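Local coordinates for putative epoxide hydrolase protein (Klebsiella pneumoniae subsp. pneumoniae, PDB 5BOV), which probably hydrolyses ester or epoxide substrates as a member of the alpha/beta hydrolase family, although its natural substrate is not established, at residues 79-91 with 226-238. Sequence-based numbering, arbitrary orientation.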
ATOM      1  N   THR A  79      19.462 -11.052   2.956  1.00 17.82           N
ATOM      2  CA  THR A  79      18.371 -10.834   2.003  1.00 17.94           C
ATOM      3  C   THR A  79      18.400  -9.393   1.469  1.00 17.60           C
ATOM      4  O   THR A  79      18.475  -8.467   2.248  1.00 16.91           O
ATOM      5  CB  THR A  79      17.012 -11.159   2.620  1.00 17.24           C
ATOM      6  OG1 THR A  79      17.045 -12.486   3.113  1.00 17.27           O
ATOM      7  CG2 THR A  79      15.869 -11.006   1.620  1.00 16.97           C
ATOM      8  N   PRO A  80      18.328  -9.216   0.134  1.00 17.47           N
ATOM      9  CA  PRO A  80      18.298  -7.901  -0.403  1.00 17.18           C
ATOM     10  C   PRO A  80      17.079  -7.114   0.122  1.00 15.53           C
ATOM     11  O   PRO A  80      15.976  -7.632   0.203  1.00 14.35           O
ATOM     12  CB  PRO A  80      18.158  -8.132  -1.926  1.00 17.84           C
ATOM     13  CG  PRO A  80      18.847  -9.425  -2.187  1.00 18.52           C
ATOM     14  CD  PRO A  80      18.475 -10.235  -0.922  1.00 18.70           C
ATOM     15  N   ARG A  81      17.353  -5.869   0.487  1.00 15.24           N
ATOM     16  CA  ARG A  81      16.291  -4.923   0.934  1.00 14.70           C
ATOM     17  C   ARG A  81      15.610  -4.358  -0.339  1.00 14.53           C
ATOM     18  O   ARG A  81      15.859  -3.252  -0.808  1.00 15.45           O
ATOM     19  CB  ARG A  81      16.830  -3.842   1.834  1.00 14.95           C
ATOM     20  CG  ARG A  81      16.835  -4.240   3.309  1.00 15.26           C
ATOM     21  CD  ARG A  81      17.571  -5.540   3.588  1.00 16.06           C
ATOM     22  NE  ARG A  81      17.623  -5.714   5.021  1.00 15.64           N
ATOM     23  CZ  ARG A  81      17.876  -6.850   5.644  1.00 16.30           C
ATOM     24  NH1 ARG A  81      18.132  -7.938   4.971  1.00 16.66           N
ATOM     25  NH2 ARG A  81      17.916  -6.892   7.008  1.00 16.81           N
ATOM     26  N   ASN A  82      14.784  -5.218  -0.927  1.00 14.11           N
ATOM     27  CA  ASN A  82      14.249  -5.031  -2.278  1.00 14.18           C
ATOM     28  C   ASN A  82      12.831  -4.486  -2.202  1.00 13.60           C
ATOM     29  O   ASN A  82      11.938  -5.142  -1.630  1.00 13.49           O
ATOM     30  CB  ASN A  82      14.319  -6.387  -2.984  1.00 14.53           C
ATOM     31  CG  ASN A  82      13.733  -6.380  -4.402  1.00 14.89           C
ATOM     32  OD1 ASN A  82      13.432  -5.340  -4.984  1.00 13.74           O
ATOM     33  ND2 ASN A  82      13.571  -7.558  -4.931  1.00 15.55           N
ATOM     34  N   GLY A  83      12.636  -3.299  -2.821  1.00 12.94           N
ATOM     35  CA  GLY A  83      11.308  -2.685  -2.950  1.00 12.36           C
ATOM     36  C   GLY A  83      10.577  -2.881  -4.269  1.00 11.71           C
ATOM     37  O   GLY A  83       9.567  -2.196  -4.534  1.00 10.99           O
ATOM     38  N   GLN A  84      10.916  -3.911  -5.043  1.00 11.48           N
ATOM     39  CA  GLN A  84      10.182  -4.078  -6.315  1.00 11.98           C
ATOM     40  C   GLN A  84       8.744  -4.556  -6.053  1.00 11.38           C
ATOM     41  O   GLN A  84       8.463  -5.198  -5.001  1.00 11.45           O
ATOM     42  CB  GLN A  84      10.873  -5.103  -7.212  1.00 12.88           C
ATOM     43  CG  GLN A  84      10.756  -6.547  -6.833  1.00 13.40           C
ATOM     44  CD  GLN A  84      11.534  -7.432  -7.787  1.00 14.58           C
ATOM     45  OE1 GLN A  84      12.663  -7.901  -7.484  1.00 14.49           O
ATOM     46  NE2 GLN A  84      10.941  -7.688  -8.961  1.00 14.62           N
ATOM     47  N   PRO A  85       7.829  -4.269  -6.946  1.00 11.41           N
ATOM     48  CA  PRO A  85       6.417  -4.437  -6.603  1.00 11.45           C
ATOM     49  C   PRO A  85       6.014  -5.853  -6.266  1.00 11.30           C
ATOM     50  O   PRO A  85       5.250  -6.081  -5.279  1.00 11.04           O
ATOM     51  CB  PRO A  85       5.670  -3.917  -7.849  1.00 11.23           C
ATOM     52  CG  PRO A  85       6.621  -2.915  -8.467  1.00 12.03           C
ATOM     53  CD  PRO A  85       7.971  -3.537  -8.220  1.00 11.76           C
ATOM     54  N   SER A  86       6.459  -6.857  -7.033  1.00 11.37           N
ATOM     55  CA  SER A  86       5.980  -8.178  -6.787  1.00 11.40           C
ATOM     56  C   SER A  86       6.515  -8.786  -5.480  1.00 11.22           C
ATOM     57  O   SER A  86       5.938  -9.748  -4.953  1.00 11.27           O
ATOM     58  CB  SER A  86       6.236  -9.125  -7.963  1.00 12.01           C
ATOM     59  OG  SER A  86       7.654  -9.231  -8.205  1.00 12.76           O
ATOM     60  N   ALA A  87       7.604  -8.235  -4.943  1.00 10.83           N
ATOM     61  CA  ALA A  87       8.159  -8.723  -3.676  1.00 10.83           C
ATOM     62  C   ALA A  87       7.162  -8.473  -2.549  1.00 10.72           C
ATOM     63  O   ALA A  87       6.933  -9.353  -1.710  1.00 10.63           O
ATOM     64  CB  ALA A  87       9.519  -8.103  -3.395  1.00 11.19           C
HETATM   65  N   MSE A  88       6.516  -7.307  -2.543  1.00  9.92           N
HETATM   66  CA  MSE A  88       5.539  -7.001  -1.537  1.00 10.32           C
HETATM   67  C   MSE A  88       4.294  -7.830  -1.706  1.00 10.14           C
HETATM   68  O   MSE A  88       3.709  -8.253  -0.701  1.00 10.32           O
HETATM   69  CB  MSE A  88       5.194  -5.509  -1.534  1.00 10.16           C
HETATM   70  CG  MSE A  88       6.483  -4.712  -1.254  1.00 11.54           C
HETATM   71 SE   MSE A  88       6.033  -2.818  -1.140  0.75 13.19          SE
HETATM   72  CE  MSE A  88       7.848  -2.124  -1.539  1.00 11.64           C
ATOM     73  N   ALA A  89       3.854  -8.068  -2.948  1.00 10.42           N
ATOM     74  CA  ALA A  89       2.730  -8.952  -3.188  1.00 10.45           C
ATOM     75  C   ALA A  89       3.022 -10.366  -2.665  1.00 10.83           C
ATOM     76  O   ALA A  89       2.187 -10.979  -1.965  1.00 10.31           O
ATOM     77  CB  ALA A  89       2.387  -8.969  -4.664  1.00 11.10           C
ATOM     78  N   ALA A  90       4.228 -10.867  -2.960  1.00 11.15           N
ATOM     79  CA  ALA A  90       4.624 -12.189  -2.453  1.00 12.04           C
ATOM     80  C   ALA A  90       4.589 -12.231  -0.932  1.00 11.72           C
ATOM     81  O   ALA A  90       4.133 -13.235  -0.356  1.00 12.25           O
ATOM     82  CB  ALA A  90       6.002 -12.559  -2.968  1.00 12.20           C
ATOM     83  N   ASP A  91       5.017 -11.126  -0.263  1.00 11.33           N
ATOM     84  CA  ASP A  91       5.022 -11.043   1.183  1.00 11.04           C
ATOM     85  C   ASP A  91       3.558 -11.268   1.718  1.00 10.76           C
ATOM     86  O   ASP A  91       3.321 -11.966   2.718  1.00 10.23           O
ATOM     87  CB  ASP A  91       5.440  -9.686   1.704  1.00 10.98           C
ATOM     88  CG  ASP A  91       6.900  -9.306   1.435  1.00 11.09           C
ATOM     89  OD1 ASP A  91       7.755 -10.253   1.353  1.00 12.04           O
ATOM     90  OD2 ASP A  91       7.156  -8.085   1.415  1.00 11.01           O
ATOM     91  N   GLY A 226      15.551  -6.271 -10.592  1.00 25.00           N
ATOM     92  CA  GLY A 226      14.983  -6.959  -9.447  1.00 23.91           C
ATOM     93  C   GLY A 226      15.700  -8.269  -9.205  1.00 24.27           C
ATOM     94  O   GLY A 226      16.710  -8.564  -9.859  1.00 25.28           O
ATOM     95  N   GLU A 227      15.183  -9.052  -8.276  1.00 20.77           N
ATOM     96  CA  GLU A 227      15.726 -10.387  -7.993  1.00 20.71           C
ATOM     97  C   GLU A 227      15.165 -11.393  -8.962  1.00 19.69           C
ATOM     98  O   GLU A 227      13.997 -11.370  -9.338  1.00 19.15           O
ATOM     99  CB  GLU A 227      15.374 -10.800  -6.547  1.00 20.86           C
ATOM    100  CG  GLU A 227      16.098  -9.999  -5.513  1.00 21.57           C
ATOM    101  CD  GLU A 227      15.663 -10.428  -4.125  1.00 22.39           C
ATOM    102  OE1 GLU A 227      16.156 -11.460  -3.576  1.00 24.54           O
ATOM    103  OE2 GLU A 227      14.796  -9.750  -3.545  1.00 20.80           O
ATOM    104  N   ALA A 228      15.974 -12.411  -9.219  1.00 20.47           N
ATOM    105  CA  ALA A 228      15.605 -13.459 -10.133  1.00 20.33           C
ATOM    106  C   ALA A 228      14.337 -14.195  -9.758  1.00 19.59           C
ATOM    107  O   ALA A 228      13.501 -14.526 -10.627  1.00 19.32           O
ATOM    108  CB  ALA A 228      16.785 -14.429 -10.288  1.00 21.18           C
ATOM    109  N   LYS A 229      14.125 -14.418  -8.472  1.00 19.60           N
ATOM    110  CA  LYS A 229      12.930 -15.132  -8.057  1.00 19.14           C
ATOM    111  C   LYS A 229      11.592 -14.378  -8.248  1.00 17.81           C
ATOM    112  O   LYS A 229      10.529 -14.981  -8.133  1.00 17.30           O
ATOM    113  CB  LYS A 229      13.036 -15.608  -6.592  1.00 20.57           C
ATOM    114  CG  LYS A 229      13.085 -14.531  -5.538  1.00 20.71           C
ATOM    115  CD  LYS A 229      13.313 -15.193  -4.195  1.00 22.77           C
ATOM    116  CE  LYS A 229      13.150 -14.248  -3.063  1.00 23.04           C
ATOM    117  NZ  LYS A 229      13.553 -14.962  -1.796  1.00 23.73           N
ATOM    118  N   TYR A 230      11.685 -13.061  -8.526  1.00 16.88           N
ATOM    119  CA  TYR A 230      10.499 -12.287  -8.806  1.00 16.15           C
ATOM    120  C   TYR A 230      10.350 -11.950 -10.289  1.00 17.17           C
ATOM    121  O   TYR A 230       9.369 -11.302 -10.668  1.00 16.09           O
ATOM    122  CB  TYR A 230      10.519 -11.022  -7.974  1.00 15.53           C
ATOM    123  CG  TYR A 230      10.541 -11.311  -6.467  1.00 15.00           C
ATOM    124  CD1 TYR A 230       9.575 -12.085  -5.894  1.00 15.24           C
ATOM    125  CD2 TYR A 230      11.484 -10.718  -5.648  1.00 14.78           C
ATOM    126  CE1 TYR A 230       9.563 -12.328  -4.480  1.00 15.12           C
ATOM    127  CE2 TYR A 230      11.489 -10.960  -4.266  1.00 15.06           C
ATOM    128  CZ  TYR A 230      10.536 -11.784  -3.712  1.00 14.82           C
ATOM    129  OH  TYR A 230      10.534 -12.044  -2.332  1.00 16.01           O
ATOM    130  N   ALA A 231      11.295 -12.426 -11.122  1.00 18.17           N
ATOM    131  CA  ALA A 231      11.302 -11.946 -12.511  1.00 18.64           C
ATOM    132  C   ALA A 231      10.089 -12.472 -13.267  1.00 18.42           C
ATOM    133  O   ALA A 231       9.545 -11.771 -14.158  1.00 19.49           O
ATOM    134  CB  ALA A 231      12.642 -12.371 -13.190  1.00 19.70           C
ATOM    135  N   GLY A 232       9.650 -13.676 -12.961  1.00 18.13           N
ATOM    136  CA  GLY A 232       8.460 -14.259 -13.589  1.00 18.41           C
ATOM    137  C   GLY A 232       7.202 -13.416 -13.297  1.00 17.95           C
ATOM    138  O   GLY A 232       6.383 -13.115 -14.214  1.00 17.74           O
ATOM    139  N   TYR A 233       7.058 -13.026 -12.035  1.00 17.29           N
ATOM    140  CA  TYR A 233       5.925 -12.176 -11.708  1.00 16.41           C
ATOM    141  C   TYR A 233       6.008 -10.869 -12.451  1.00 15.47           C
ATOM    142  O   TYR A 233       4.992 -10.397 -12.933  1.00 15.57           O
ATOM    143  CB  TYR A 233       5.931 -11.889 -10.219  1.00 16.37           C
ATOM    144  CG  TYR A 233       5.890 -13.122  -9.332  1.00 18.02           C
ATOM    145  CD1 TYR A 233       5.176 -14.245  -9.670  1.00 19.02           C
ATOM    146  CD2 TYR A 233       6.490 -13.065  -8.064  1.00 18.90           C
ATOM    147  CE1 TYR A 233       5.114 -15.383  -8.787  1.00 20.78           C
ATOM    148  CE2 TYR A 233       6.412 -14.167  -7.186  1.00 19.39           C
ATOM    149  CZ  TYR A 233       5.744 -15.290  -7.550  1.00 20.81           C
ATOM    150  OH  TYR A 233       5.649 -16.348  -6.658  1.00 23.56           O
ATOM    151  N   GLU A 234       7.185 -10.235 -12.510  1.00 14.91           N
ATOM    152  CA  GLU A 234       7.301  -8.940 -13.139  1.00 14.31           C
ATOM    153  C   GLU A 234       7.037  -9.058 -14.625  1.00 15.40           C
ATOM    154  O   GLU A 234       6.460  -8.133 -15.248  1.00 14.25           O
ATOM    155  CB  GLU A 234       8.624  -8.260 -12.905  1.00 14.73           C
ATOM    156  CG  GLU A 234       8.936  -7.997 -11.457  1.00 14.84           C
ATOM    157  CD  GLU A 234       7.985  -6.978 -10.743  1.00 13.88           C
ATOM    158  OE1 GLU A 234       7.162  -6.318 -11.427  1.00 13.81           O
ATOM    159  OE2 GLU A 234       8.084  -6.910  -9.485  1.00 13.88           O
ATOM    160  N   GLN A 235       7.436 -10.172 -15.215  1.00 15.77           N
ATOM    161  CA  GLN A 235       7.108 -10.358 -16.627  1.00 18.27           C
ATOM    162  C   GLN A 235       5.589 -10.428 -16.876  1.00 17.64           C
ATOM    163  O   GLN A 235       5.095  -9.785 -17.841  1.00 18.65           O
ATOM    164  CB  GLN A 235       7.792 -11.622 -17.175  1.00 20.73           C
ATOM    165  CG  GLN A 235       7.394 -11.917 -18.647  1.00 24.04           C
ATOM    166  CD  GLN A 235       8.214 -13.077 -19.180  1.00 30.04           C
ATOM    167  OE1 GLN A 235       8.915 -13.781 -18.430  1.00 35.39           O
ATOM    168  NE2 GLN A 235       8.169 -13.271 -20.465  1.00 33.13           N
ATOM    169  N   ARG A 236       4.845 -11.127 -16.010  1.00 17.28           N
ATOM    170  CA  ARG A 236       3.417 -11.209 -16.122  1.00 17.46           C
ATOM    171  C   ARG A 236       2.800  -9.779 -15.907  1.00 15.37           C
ATOM    172  O   ARG A 236       1.880  -9.387 -16.624  1.00 14.89           O
ATOM    173  CB  ARG A 236       2.817 -12.192 -15.114  1.00 19.42           C
ATOM    174  CG  ARG A 236       3.107 -13.611 -15.518  1.00 23.17           C
ATOM    175  CD  ARG A 236       2.883 -14.586 -14.369  1.00 26.20           C
ATOM    176  NE  ARG A 236       1.477 -14.724 -13.972  1.00 27.80           N
ATOM    177  CZ  ARG A 236       1.063 -15.372 -12.860  1.00 33.19           C
ATOM    178  NH1 ARG A 236       1.958 -15.964 -12.023  1.00 36.89           N
ATOM    179  NH2 ARG A 236      -0.243 -15.445 -12.551  1.00 33.88           N
ATOM    180  N   LEU A 237       3.369  -9.029 -14.963  1.00 14.28           N
ATOM    181  CA  LEU A 237       2.800  -7.720 -14.610  1.00 13.42           C
ATOM    182  C   LEU A 237       3.067  -6.710 -15.696  1.00 13.05           C
ATOM    183  O   LEU A 237       2.284  -5.797 -15.901  1.00 11.15           O
ATOM    184  CB  LEU A 237       3.356  -7.256 -13.266  1.00 13.09           C
ATOM    185  CG  LEU A 237       2.899  -8.101 -12.074  1.00 13.11           C
ATOM    186  CD1 LEU A 237       3.689  -7.675 -10.844  1.00 13.08           C
ATOM    187  CD2 LEU A 237       1.370  -7.928 -11.824  1.00 13.28           C
ATOM    188  N   ALA A 238       4.139  -6.882 -16.447  1.00 12.73           N
ATOM    189  CA  ALA A 238       4.469  -5.915 -17.492  1.00 13.83           C
ATOM    190  C   ALA A 238       3.457  -5.905 -18.616  1.00 14.64           C
ATOM    191  O   ALA A 238       3.348  -4.900 -19.356  1.00 14.74           O
ATOM    192  CB  ALA A 238       5.872  -6.195 -18.028  1.00 14.52           C
TER
HETATM  193  O   HOH W   1      14.073  -9.288  -1.073  1.00 18.22           O
HETATM  194  O   HOH W   2      12.488  -9.284 -10.760  1.00 19.23           O
HETATM  195  O   HOH W   3       8.374 -12.179  -0.608  1.00 23.49           O
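Glu234 OE2 takes three hydrogen bonds from the start of helix 85-98. Ser86 N, 2.9 Å from OE2, meets it on the syn side. Gln84 NE2, 3.0 Å from OE2, comes on the anti side, both donors somewhat tilted out of the carboxylate plane; Ser86 OG (2.7 Å) lies well above it. A bend at chi2 (-65°) curls Glu234 back to this first turn, where its charge would probably interact favourably with the helix dipole. The Gln84 amide plane is turned 22° from the carboxylate, and OE1 accepts from both Glu227 N (2.9 Å) and Asn82 ND2 (2.7 Å), fixing the amide's flip. Asn82 ND2 also donates to Glu227 OE2 on its anti lone pair, while Asn82 OD1 closes an Asx turn onto Gln84 N. Ala87 CA and CB lie over one face of the Tyr230 ring, CA making a CH-pi contact 3.9 Å from the centroid; Lys229 CG covers the opposite face. Ser86 CB packs against Tyr233 CB, 3.6 Å away. The axes of segments 85-91 and 231-238 cross at 111°, tying helix 231-238 to a sheet-flanking helix of the alpha/beta hydrolase fold; Trp219 of helix 209-220 touches Gln84, Pro85 and Glu234, and Arg67 of strand 59-74 salt-bridges Asp91.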